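Local coordinates for protein AT-less polyketide synthase (Streptomyces platensis subsp. rosaceus, PDB 4TKT) that probably catalyses decarboxylative condensation of acyl units, as a ketosynthase domain of the polyketide synthase line that builds isomigrastatin, at residues A208-V213 and V256-L261; G220-I225 and Y247-G252; N30-R35 and T382-L387. All coordinates share one frame; numbering follows the deposited sequence.

Contact 1 (A208-V213 and V256-L261)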
ATOM      1  N   ALA A 208      -5.779 -10.715  -7.251  1.00 25.49           N
ATOM      2  CA  ALA A 208      -6.622  -9.904  -6.392  1.00 27.02           C
ATOM      3  C   ALA A 208      -5.881  -8.689  -5.867  1.00 23.91           C
ATOM      4  O   ALA A 208      -4.767  -8.789  -5.352  1.00 27.45           O
ATOM      5  CB  ALA A 208      -7.157 -10.733  -5.238  1.00 24.67           C
ATOM      6  N   LEU A 209      -6.516  -7.536  -6.015  1.00 23.06           N
ATOM      7  CA  LEU A 209      -6.035  -6.312  -5.405  1.00 22.49           C
ATOM      8  C   LEU A 209      -6.675  -6.166  -4.028  1.00 26.84           C
ATOM      9  O   LEU A 209      -7.900  -6.135  -3.908  1.00 30.36           O
ATOM     10  CB  LEU A 209      -6.366  -5.114  -6.290  1.00 22.57           C
ATOM     11  CG  LEU A 209      -5.505  -3.871  -6.110  1.00 33.59           C
ATOM     12  CD1 LEU A 209      -4.052  -4.212  -6.369  1.00 34.41           C
ATOM     13  CD2 LEU A 209      -5.982  -2.778  -7.048  1.00 39.91           C
ATOM     14  N   ALA A 210      -5.852  -6.099  -2.989  1.00 23.60           N
ATOM     15  CA  ALA A 210      -6.362  -5.945  -1.634  1.00 25.80           C
ATOM     16  C   ALA A 210      -5.669  -4.789  -0.933  1.00 23.54           C
ATOM     17  O   ALA A 210      -4.452  -4.645  -1.017  1.00 32.72           O
ATOM     18  CB  ALA A 210      -6.181  -7.228  -0.843  1.00 24.64           C
ATOM     19  N   GLY A 211      -6.447  -3.962  -0.244  1.00 22.76           N
ATOM     20  CA  GLY A 211      -5.885  -2.831   0.464  1.00 25.33           C
ATOM     21  C   GLY A 211      -6.898  -2.085   1.304  1.00 24.23           C
ATOM     22  O   GLY A 211      -8.058  -2.489   1.408  1.00 31.78           O
ATOM     23  N   GLY A 212      -6.450  -0.990   1.906  1.00 20.18           N
ATOM     24  CA  GLY A 212      -7.299  -0.170   2.747  1.00 19.85           C
ATOM     25  C   GLY A 212      -7.035   1.308   2.542  1.00 22.08           C
ATOM     26  O   GLY A 212      -5.967   1.703   2.079  1.00 24.82           O
ATOM     27  N   VAL A 213      -8.019   2.128   2.884  1.00 25.42           N
ATOM     28  CA  VAL A 213      -7.884   3.569   2.763  1.00 19.71           C
ATOM     29  C   VAL A 213      -8.551   4.254   3.951  1.00 28.07           C
ATOM     30  O   VAL A 213      -9.628   3.850   4.393  1.00 25.67           O
ATOM     31  CB  VAL A 213      -8.493   4.087   1.438  1.00 22.98           C
ATOM     32  CG1 VAL A 213      -9.926   3.600   1.274  1.00 18.62           C
ATOM     33  CG2 VAL A 213      -8.421   5.605   1.363  1.00 23.08           C
ATOM     34  N   VAL A 256      -2.023  -4.200  -2.037  1.00 24.12           N
ATOM     35  CA  VAL A 256      -1.140  -5.244  -2.536  1.00 23.82           C
ATOM     36  C   VAL A 256      -1.825  -6.006  -3.661  1.00 28.47           C
ATOM     37  O   VAL A 256      -3.047  -6.152  -3.669  1.00 29.42           O
ATOM     38  CB  VAL A 256      -0.730  -6.236  -1.428  1.00 27.01           C
ATOM     39  CG1 VAL A 256       0.311  -5.620  -0.519  1.00 24.77           C
ATOM     40  CG2 VAL A 256      -1.946  -6.680  -0.634  1.00 24.08           C
ATOM     41  N   LEU A 257      -1.033  -6.476  -4.619  1.00 24.69           N
ATOM     42  CA  LEU A 257      -1.541  -7.362  -5.655  1.00 29.76           C
ATOM     43  C   LEU A 257      -1.249  -8.799  -5.246  1.00 31.91           C
ATOM     44  O   LEU A 257      -0.090  -9.180  -5.079  1.00 29.47           O
ATOM     45  CB  LEU A 257      -0.912  -7.041  -7.013  1.00 25.45           C
ATOM     46  CG  LEU A 257      -1.605  -7.650  -8.236  1.00 28.84           C
ATOM     47  CD1 LEU A 257      -3.065  -7.232  -8.292  1.00 24.73           C
ATOM     48  CD2 LEU A 257      -0.895  -7.252  -9.518  1.00 26.19           C
ATOM     49  N   LEU A 258      -2.304  -9.590  -5.071  1.00 33.13           N
ATOM     50  CA  LEU A 258      -2.160 -10.949  -4.559  1.00 30.07           C
ATOM     51  C   LEU A 258      -2.364 -12.002  -5.641  1.00 31.51           C
ATOM     52  O   LEU A 258      -3.137 -11.808  -6.579  1.00 32.14           O
ATOM     53  CB  LEU A 258      -3.140 -11.186  -3.411  1.00 26.58           C
ATOM     54  CG  LEU A 258      -2.983 -10.244  -2.220  1.00 29.49           C
ATOM     55  CD1 LEU A 258      -3.937 -10.639  -1.107  1.00 30.47           C
ATOM     56  CD2 LEU A 258      -1.546 -10.249  -1.733  1.00 26.45           C
ATOM     57  N   ARG A 259      -1.681 -13.129  -5.483  1.00 28.85           N
ATOM     58  CA  ARG A 259      -1.653 -14.166  -6.504  1.00 30.70           C
ATOM     59  C   ARG A 259      -1.137 -15.485  -5.927  1.00 34.71           C
ATOM     60  O   ARG A 259      -0.232 -15.480  -5.096  1.00 36.74           O
ATOM     61  CB  ARG A 259      -0.774 -13.712  -7.668  1.00 39.66           C
ATOM     62  CG  ARG A 259      -0.803 -14.619  -8.864  1.00 43.34           C
ATOM     63  CD  ARG A 259      -0.136 -13.973 -10.055  1.00 36.60           C
ATOM     64  NE  ARG A 259      -0.436 -14.716 -11.271  1.00 40.13           N
ATOM     65  CZ  ARG A 259       0.124 -14.474 -12.447  1.00 45.24           C
ATOM     66  NH1 ARG A 259       1.022 -13.506 -12.561  1.00 42.20           N
ATOM     67  NH2 ARG A 259      -0.210 -15.201 -13.504  1.00 55.38           N
ATOM     68  N   PRO A 260      -1.726 -16.619  -6.351  1.00 36.51           N
ATOM     69  CA  PRO A 260      -1.198 -17.930  -5.950  1.00 33.46           C
ATOM     70  C   PRO A 260       0.279 -18.063  -6.300  1.00 40.20           C
ATOM     71  O   PRO A 260       0.662 -17.773  -7.433  1.00 40.65           O
ATOM     72  CB  PRO A 260      -2.048 -18.913  -6.757  1.00 34.10           C
ATOM     73  CG  PRO A 260      -3.330 -18.197  -6.975  1.00 32.73           C
ATOM     74  CD  PRO A 260      -2.972 -16.742  -7.127  1.00 31.56           C
ATOM     75  N   LEU A 261       1.086 -18.493  -5.335  1.00 42.06           N
ATOM     76  CA  LEU A 261       2.541 -18.519  -5.474  1.00 36.52           C
ATOM     77  C   LEU A 261       3.020 -19.246  -6.728  1.00 45.11           C
ATOM     78  O   LEU A 261       3.948 -18.793  -7.395  1.00 47.07           O
ATOM     79  CB  LEU A 261       3.172 -19.162  -4.237  1.00 37.48           C
ATOM     80  CG  LEU A 261       4.699 -19.169  -4.189  1.00 38.73           C
ATOM     81  CD1 LEU A 261       5.247 -17.770  -4.411  1.00 37.80           C
ATOM     82  CD2 LEU A 261       5.177 -19.722  -2.861  1.00 39.57           C
TER
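L209 and L257 meet tip to tip above a non-hydrogen-bonded antiparallel pair, with L209 CD1 3.7 Å from L257 CD1 and the two side chains crossing at about a right angle. In L209, with CG anti to the backbone N (chi1 -157°) and chi2 at 59°, CD1 is turned to the neighbouring strand, 3.5 Å from V256 O. L257 takes a closely similar conformation. The opposite face carries A208, A210, V256 and L258. Here the touch is diagonal as well as direct: A210 CB reaches L258 CD1 at 4.1 Å, while A208 CB faces L258 CB at 4.4 Å. These four residues form the two hydrogen-bonded pairs, A208 with L258 and A210 with V256, on either side of the L209-L257 pair. Their four backbone bonds include L258 N to A208 O at 2.6 Å and A210 N to V256 O at 2.9 Å, and the segment axes diverge from strict antiparallel, at 137°. The pairing belongs to the central sheet of a thiolase-type fold, with helix 93-109 touching both L209 and L257 and helix 188-202 lying against A208, A210 and L258. The next strand, 129-136, takes the backbone bonds of L209. Every residue in touch is buried and apolar, which implies that directional backbone bonds fix the register here, while the side chains contribute dispersion contacts and pack toward the helices on both faces.

Contact 2 (G220-I225 and Y247-G252)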
ATOM      1  N   GLY A 220     -15.418  16.141  12.518  1.00 36.17           N
ATOM      2  CA  GLY A 220     -16.314  15.284  13.275  1.00 26.45           C
ATOM      3  C   GLY A 220     -15.628  14.134  13.988  1.00 34.13           C
ATOM      4  O   GLY A 220     -15.939  13.837  15.143  1.00 38.36           O
ATOM      5  N   LYS A 221     -14.689  13.491  13.299  1.00 28.99           N
ATOM      6  CA  LYS A 221     -13.950  12.371  13.869  1.00 23.64           C
ATOM      7  C   LYS A 221     -13.237  12.774  15.153  1.00 33.76           C
ATOM      8  O   LYS A 221     -13.141  11.991  16.095  1.00 36.65           O
ATOM      9  CB  LYS A 221     -12.937  11.832  12.861  1.00 22.86           C
ATOM     10  CG  LYS A 221     -12.111  10.665  13.375  1.00 39.00           C
ATOM     11  CD  LYS A 221     -10.916  10.383  12.476  1.00 44.71           C
ATOM     12  CE  LYS A 221     -11.345   9.982  11.075  1.00 43.64           C
ATOM     13  NZ  LYS A 221     -10.176   9.651  10.214  1.00 40.69           N
ATOM     14  N   TYR A 222     -12.744  14.008  15.186  1.00 32.31           N
ATOM     15  CA  TYR A 222     -12.012  14.501  16.342  1.00 29.14           C
ATOM     16  C   TYR A 222     -12.941  14.864  17.493  1.00 29.28           C
ATOM     17  O   TYR A 222     -12.596  14.665  18.657  1.00 30.89           O
ATOM     18  CB  TYR A 222     -11.147  15.697  15.945  1.00 31.61           C
ATOM     19  CG  TYR A 222      -9.843  15.264  15.320  1.00 32.11           C
ATOM     20  CD1 TYR A 222      -9.770  14.941  13.970  1.00 30.71           C
ATOM     21  CD2 TYR A 222      -8.693  15.145  16.087  1.00 25.72           C
ATOM     22  CE1 TYR A 222      -8.580  14.526  13.399  1.00 24.01           C
ATOM     23  CE2 TYR A 222      -7.499  14.731  15.527  1.00 28.17           C
ATOM     24  CZ  TYR A 222      -7.449  14.423  14.182  1.00 28.03           C
ATOM     25  OH  TYR A 222      -6.263  14.012  13.625  1.00 24.25           O
ATOM     26  N   LEU A 223     -14.123  15.381  17.174  1.00 26.72           N
ATOM     27  CA  LEU A 223     -15.123  15.650  18.200  1.00 27.69           C
ATOM     28  C   LEU A 223     -15.613  14.341  18.811  1.00 35.99           C
ATOM     29  O   LEU A 223     -16.082  14.305  19.948  1.00 40.13           O
ATOM     30  CB  LEU A 223     -16.300  16.436  17.620  1.00 27.94           C
ATOM     31  CG  LEU A 223     -16.042  17.894  17.234  1.00 35.07           C
ATOM     32  CD1 LEU A 223     -17.250  18.479  16.522  1.00 35.84           C
ATOM     33  CD2 LEU A 223     -15.693  18.727  18.458  1.00 34.18           C
HETATM   34  N   MSE A 224     -15.490  13.266  18.043  1.00 36.82           N
HETATM   35  CA  MSE A 224     -15.971  11.959  18.461  1.00 32.13           C
HETATM   36  C   MSE A 224     -15.003  11.272  19.417  1.00 36.74           C
HETATM   37  O   MSE A 224     -15.410  10.737  20.449  1.00 39.98           O
HETATM   38  CB  MSE A 224     -16.210  11.079  17.239  1.00 31.84           C
HETATM   39  CG  MSE A 224     -16.934   9.786  17.537  1.00 32.65           C
HETATM   40 SE   MSE A 224     -16.058   8.270  16.698  1.00141.04          SE
HETATM   41  CE  MSE A 224     -14.768   7.876  18.089  1.00 25.20           C
ATOM     42  N   ILE A 225     -13.722  11.282  19.067  1.00 31.90           N
ATOM     43  CA  ILE A 225     -12.704  10.677  19.919  1.00 33.40           C
ATOM     44  C   ILE A 225     -12.465  11.525  21.165  1.00 35.66           C
ATOM     45  O   ILE A 225     -11.883  11.058  22.142  1.00 40.58           O
ATOM     46  CB  ILE A 225     -11.374  10.481  19.166  1.00 26.15           C
ATOM     47  CG1 ILE A 225     -10.780  11.826  18.750  1.00 37.37           C
ATOM     48  CG2 ILE A 225     -11.579   9.602  17.952  1.00 25.16           C
ATOM     49  CD1 ILE A 225      -9.445  11.702  18.035  1.00 36.57           C
ATOM     50  N   TYR A 247      -5.146   7.006  21.481  1.00 36.88           N
ATOM     51  CA  TYR A 247      -4.428   6.966  20.216  1.00 33.15           C
ATOM     52  C   TYR A 247      -4.518   8.298  19.486  1.00 38.54           C
ATOM     53  O   TYR A 247      -5.218   9.212  19.925  1.00 39.38           O
ATOM     54  CB  TYR A 247      -4.959   5.835  19.327  1.00 33.35           C
ATOM     55  CG  TYR A 247      -6.386   6.001  18.841  1.00 34.51           C
ATOM     56  CD1 TYR A 247      -6.671   6.733  17.695  1.00 33.20           C
ATOM     57  CD2 TYR A 247      -7.445   5.401  19.512  1.00 30.96           C
ATOM     58  CE1 TYR A 247      -7.967   6.880  17.241  1.00 34.01           C
ATOM     59  CE2 TYR A 247      -8.748   5.541  19.062  1.00 31.43           C
ATOM     60  CZ  TYR A 247      -9.000   6.281  17.926  1.00 34.75           C
ATOM     61  OH  TYR A 247     -10.289   6.428  17.470  1.00 41.45           O
ATOM     62  N   VAL A 248      -3.791   8.399  18.379  1.00 36.83           N
ATOM     63  CA  VAL A 248      -3.880   9.550  17.494  1.00 30.23           C
ATOM     64  C   VAL A 248      -4.210   9.051  16.089  1.00 30.18           C
ATOM     65  O   VAL A 248      -3.547   8.152  15.571  1.00 35.44           O
ATOM     66  CB  VAL A 248      -2.574  10.384  17.493  1.00 26.49           C
ATOM     67  CG1 VAL A 248      -1.369   9.526  17.135  1.00 30.04           C
ATOM     68  CG2 VAL A 248      -2.689  11.566  16.554  1.00 29.13           C
ATOM     69  N   PRO A 249      -5.266   9.606  15.478  1.00 28.60           N
ATOM     70  CA  PRO A 249      -5.690   9.135  14.155  1.00 26.15           C
ATOM     71  C   PRO A 249      -4.682   9.479  13.066  1.00 27.04           C
ATOM     72  O   PRO A 249      -3.994  10.493  13.160  1.00 29.38           O
ATOM     73  CB  PRO A 249      -7.015   9.867  13.929  1.00 23.22           C
ATOM     74  CG  PRO A 249      -6.927  11.076  14.783  1.00 36.02           C
ATOM     75  CD  PRO A 249      -6.146  10.665  15.998  1.00 31.03           C
ATOM     76  N   GLY A 250      -4.596   8.630  12.048  1.00 30.51           N
ATOM     77  CA  GLY A 250      -3.678   8.850  10.947  1.00 28.61           C
ATOM     78  C   GLY A 250      -4.309   8.549   9.601  1.00 29.08           C
ATOM     79  O   GLY A 250      -5.240   7.751   9.509  1.00 31.58           O
ATOM     80  N   GLU A 251      -3.800   9.201   8.558  1.00 26.99           N
ATOM     81  CA  GLU A 251      -4.282   8.995   7.196  1.00 21.04           C
ATOM     82  C   GLU A 251      -3.382   8.027   6.440  1.00 28.49           C
ATOM     83  O   GLU A 251      -2.187   7.951   6.709  1.00 33.65           O
ATOM     84  CB  GLU A 251      -4.354  10.323   6.441  1.00 25.20           C
ATOM     85  CG  GLU A 251      -5.434  11.266   6.925  1.00 29.29           C
ATOM     86  CD  GLU A 251      -5.455  12.564   6.145  1.00 31.93           C
ATOM     87  OE1 GLU A 251      -4.380  13.002   5.683  1.00 29.27           O
ATOM     88  OE2 GLU A 251      -6.549  13.143   5.987  1.00 36.47           O
ATOM     89  N   GLY A 252      -3.947   7.292   5.489  1.00 26.46           N
ATOM     90  CA  GLY A 252      -3.152   6.360   4.712  1.00 24.66           C
ATOM     91  C   GLY A 252      -3.911   5.636   3.621  1.00 22.57           C
ATOM     92  O   GLY A 252      -5.105   5.369   3.746  1.00 28.28           O
TER
HETATM   93  O   HOH W   1      -5.333  11.934  11.031  1.00 44.17           O
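P249 presses its ring against the end of Y222, CG lying 3.2 Å from Y222 OH and 3.4 Å from Y222 CZ, an oblique approach to the aromatic ring. The hydroxyl of Y222 is hydrogen-bonded to W66 O. A water also joins Y222 OH and P249 O through two weak bonds. K221 runs the other way past the proline, its CD 4.2 Å from P249 CB. Extended as far as CD, the lysine chain bends at chi3 (-62°) and delivers NZ to S216 OG and L215 O. Helix 220-227, which bears these residues, follows strand 208-214 of the thiolase-type core, and P249 lies in the loop that leads back into the adjacent strand 252-260. One turn along the helix, I225 sets CG1 between its backbone N and carbonyl carbon (chi1 64°), and CD1 at the end of that branch comes 4.0 Å from P249 CD. The other branch, CG2, meets Y247 OH at 3.5 Å, obliquely to the tyrosine ring. Y247 also packs edge-to-face with H361.

Contact 3 (N30-R35 and T382-L387)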
ATOM      1  N   ASN A  30      11.859   6.623   6.698  1.00 43.11           N
ATOM      2  CA  ASN A  30      11.275   7.114   7.940  1.00 43.48           C
ATOM      3  C   ASN A  30      11.307   6.065   9.046  1.00 42.32           C
ATOM      4  O   ASN A  30      11.647   6.365  10.192  1.00 42.05           O
ATOM      5  CB  ASN A  30       9.835   7.571   7.705  1.00 39.51           C
ATOM      6  CG  ASN A  30       9.750   8.782   6.804  1.00 38.12           C
ATOM      7  OD1 ASN A  30      10.760   9.257   6.286  1.00 39.33           O
ATOM      8  ND2 ASN A  30       8.538   9.288   6.606  1.00 41.76           N
ATOM      9  N   LEU A  31      10.947   4.835   8.694  1.00 38.40           N
ATOM     10  CA  LEU A  31      10.934   3.734   9.646  1.00 38.47           C
ATOM     11  C   LEU A  31      12.339   3.420  10.148  1.00 47.98           C
ATOM     12  O   LEU A  31      12.537   3.121  11.325  1.00 48.15           O
ATOM     13  CB  LEU A  31      10.314   2.485   9.015  1.00 37.41           C
ATOM     14  CG  LEU A  31       8.801   2.494   8.797  1.00 46.23           C
ATOM     15  CD1 LEU A  31       8.370   1.250   8.042  1.00 45.65           C
ATOM     16  CD2 LEU A  31       8.070   2.595  10.128  1.00 45.80           C
ATOM     17  N   LEU A  32      13.311   3.490   9.246  1.00 51.14           N
ATOM     18  CA  LEU A  32      14.687   3.165   9.590  1.00 44.72           C
ATOM     19  C   LEU A  32      15.295   4.228  10.496  1.00 46.04           C
ATOM     20  O   LEU A  32      16.062   3.913  11.405  1.00 47.71           O
ATOM     21  CB  LEU A  32      15.529   3.005   8.323  1.00 46.01           C
ATOM     22  CG  LEU A  32      16.973   2.545   8.515  1.00 48.78           C
ATOM     23  CD1 LEU A  32      17.030   1.291   9.372  1.00 49.21           C
ATOM     24  CD2 LEU A  32      17.624   2.300   7.165  1.00 49.89           C
ATOM     25  N   ALA A  33      14.939   5.484  10.253  1.00 46.69           N
ATOM     26  CA  ALA A  33      15.491   6.595  11.019  1.00 46.85           C
ATOM     27  C   ALA A  33      14.712   6.845  12.309  1.00 47.71           C
ATOM     28  O   ALA A  33      15.031   7.763  13.066  1.00 47.04           O
ATOM     29  CB  ALA A  33      15.520   7.856  10.171  1.00 46.99           C
ATOM     30  N   GLY A  34      13.695   6.025  12.556  1.00 44.07           N
ATOM     31  CA  GLY A  34      12.879   6.158  13.751  1.00 50.66           C
ATOM     32  C   GLY A  34      12.158   7.489  13.799  1.00 49.90           C
ATOM     33  O   GLY A  34      11.983   8.078  14.865  1.00 47.59           O
ATOM     34  N   ARG A  35      11.735   7.960  12.632  1.00 48.48           N
ATOM     35  CA  ARG A  35      11.131   9.279  12.509  1.00 46.08           C
ATOM     36  C   ARG A  35       9.677   9.302  12.976  1.00 43.53           C
ATOM     37  O   ARG A  35       8.913   8.369  12.723  1.00 40.36           O
ATOM     38  CB  ARG A  35      11.230   9.761  11.060  1.00 54.48           C
ATOM     39  CG  ARG A  35      10.782  11.197  10.843  1.00 64.29           C
ATOM     40  CD  ARG A  35      11.301  11.750   9.523  1.00 68.07           C
ATOM     41  NE  ARG A  35      12.762  11.765   9.475  1.00 70.09           N
ATOM     42  CZ  ARG A  35      13.496  10.959   8.713  1.00 69.09           C
ATOM     43  NH1 ARG A  35      12.908  10.074   7.920  1.00 69.77           N
ATOM     44  NH2 ARG A  35      14.818  11.045   8.738  1.00 68.87           N
ATOM     45  N   THR A 382      16.197  -5.973   8.179  1.00 52.21           N
ATOM     46  CA  THR A 382      16.464  -5.026   9.251  1.00 52.18           C
ATOM     47  C   THR A 382      15.226  -4.774  10.101  1.00 50.18           C
ATOM     48  O   THR A 382      14.149  -4.499   9.576  1.00 53.44           O
ATOM     49  CB  THR A 382      16.964  -3.678   8.691  1.00 52.20           C
ATOM     50  OG1 THR A 382      18.140  -3.890   7.901  1.00 54.20           O
ATOM     51  CG2 THR A 382      17.282  -2.711   9.821  1.00 52.33           C
ATOM     52  N   LEU A 383      15.385  -4.874  11.414  1.00 50.71           N
ATOM     53  CA  LEU A 383      14.312  -4.542  12.340  1.00 49.07           C
ATOM     54  C   LEU A 383      14.386  -3.066  12.712  1.00 53.31           C
ATOM     55  O   LEU A 383      15.442  -2.566  13.100  1.00 49.95           O
ATOM     56  CB  LEU A 383      14.389  -5.416  13.589  1.00 58.62           C
ATOM     57  CG  LEU A 383      14.171  -6.910  13.343  1.00 58.54           C
ATOM     58  CD1 LEU A 383      14.517  -7.718  14.583  1.00 51.97           C
ATOM     59  CD2 LEU A 383      12.733  -7.160  12.921  1.00 48.42           C
ATOM     60  N   VAL A 384      13.260  -2.371  12.587  1.00 49.85           N
ATOM     61  CA  VAL A 384      13.222  -0.934  12.823  1.00 50.90           C
ATOM     62  C   VAL A 384      12.666  -0.605  14.209  1.00 52.38           C
ATOM     63  O   VAL A 384      11.899  -1.386  14.772  1.00 51.89           O
ATOM     64  CB  VAL A 384      12.383  -0.219  11.746  1.00 50.13           C
ATOM     65  CG1 VAL A 384      13.098  -0.266  10.405  1.00 53.97           C
ATOM     66  CG2 VAL A 384      11.006  -0.840  11.650  1.00 44.68           C
ATOM     67  N   PRO A 385      13.061   0.551  14.766  1.00 51.96           N
ATOM     68  CA  PRO A 385      12.636   0.967  16.108  1.00 50.12           C
ATOM     69  C   PRO A 385      11.128   1.143  16.270  1.00 43.21           C
ATOM     70  O   PRO A 385      10.419   1.422  15.304  1.00 49.75           O
ATOM     71  CB  PRO A 385      13.339   2.316  16.293  1.00 45.88           C
ATOM     72  CG  PRO A 385      14.505   2.264  15.388  1.00 47.26           C
ATOM     73  CD  PRO A 385      14.055   1.481  14.199  1.00 46.50           C
ATOM     74  N   SER A 386      10.659   0.974  17.501  1.00 43.14           N
ATOM     75  CA  SER A 386       9.297   1.323  17.877  1.00 41.43           C
ATOM     76  C   SER A 386       9.359   2.505  18.845  1.00 48.61           C
ATOM     77  O   SER A 386      10.072   2.459  19.847  1.00 53.45           O
ATOM     78  CB  SER A 386       8.580   0.128  18.507  1.00 46.75           C
ATOM     79  OG  SER A 386       7.179   0.333  18.546  1.00 43.80           O
ATOM     80  N   LEU A 387       8.616   3.562  18.541  1.00 46.95           N
ATOM     81  CA  LEU A 387       8.785   4.840  19.228  1.00 46.80           C
ATOM     82  C   LEU A 387       7.954   4.992  20.502  1.00 40.16           C
ATOM     83  O   LEU A 387       7.019   4.231  20.745  1.00 39.36           O
ATOM     84  CB  LEU A 387       8.452   5.988  18.271  1.00 43.80           C
ATOM     85  CG  LEU A 387       9.237   6.013  16.958  1.00 43.81           C
ATOM     86  CD1 LEU A 387       8.831   7.212  16.112  1.00 41.39           C
ATOM     87  CD2 LEU A 387      10.732   6.021  17.231  1.00 46.08           C
TER
HETATM   88  O   HOH W   2      10.813   3.704  13.561  1.00 36.52           O
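L31, in the last turn of its helix, meets V384 mainly through backbone: L31 O lies 3.4 Å from V384 CB, while the side chains touch through L31 CB and V384 CG1 at 4.2 Å. The same carbonyl oxygen accepts a hydrogen bond from a water, 2.9 Å from L31 O, which donates also to P385 O, so a single water ties the helix end to the facing loop. L32 begins by pointing away, but its CG is anti to the backbone N (chi1 -175°), and CD1 comes round to lie 4.0 Å from T382 CG2, the two side chains crossing at about a right angle. T382 turns OG1 elsewhere, to H380 O. G34 then closes the helix in a Schellman motif; its positive phi of 62° favours glycine, and R35 N bonds back to N30 O. The turn brings carbonyls against L387: G34 O is 3.4 Å from L387 CD2, and R35 O is 3.6 Å from L387 CD1. An alanine in place of L387 would probably open a gap beside G34 O and R35 O, where CD1 and CD2 now pack. At R35 the side chain doubles back along its own segment, NH1 making a weak bond to N30 OD1 at 2.8 Å, while R35 O accepts a bond from N358 ND2. Helix 366-380 supplies K373 against both L31 and V384, helix 356-359 brings N358 against L31 and L387, and W28 of helix 24-32 touches T382 and V384. Strand 382-383 itself pairs antiparallel with strand 410-411, and the end of helix 24-32 lies against the chain as it leaves that small sheet.

In the fold
From the N terminus the chain first supplies 30-35, at the end of helix 24-32; 382-387, much later, closes the longest loop, that of contact 3. Within that loop, strand 208-214 leads to helix 220-227; the chain then returns through 247-252, closing contact 2, and enters strand 252-260, where 256-261 closes contact 1. The three are therefore nested, contact 2 inside contact 1 inside contact 3. Contact 1 joins two strands of the central sheet; contact 2 fastens the helix between them, touching contact 1 where V213 CG2 lies 4.1 Å from G252 O. Contact 3 ties the end of helix 24-32 to the chain leaving strand 382-383; its nearest atoms are about 14 Å from contact 1 and about 11 Å from contact 2.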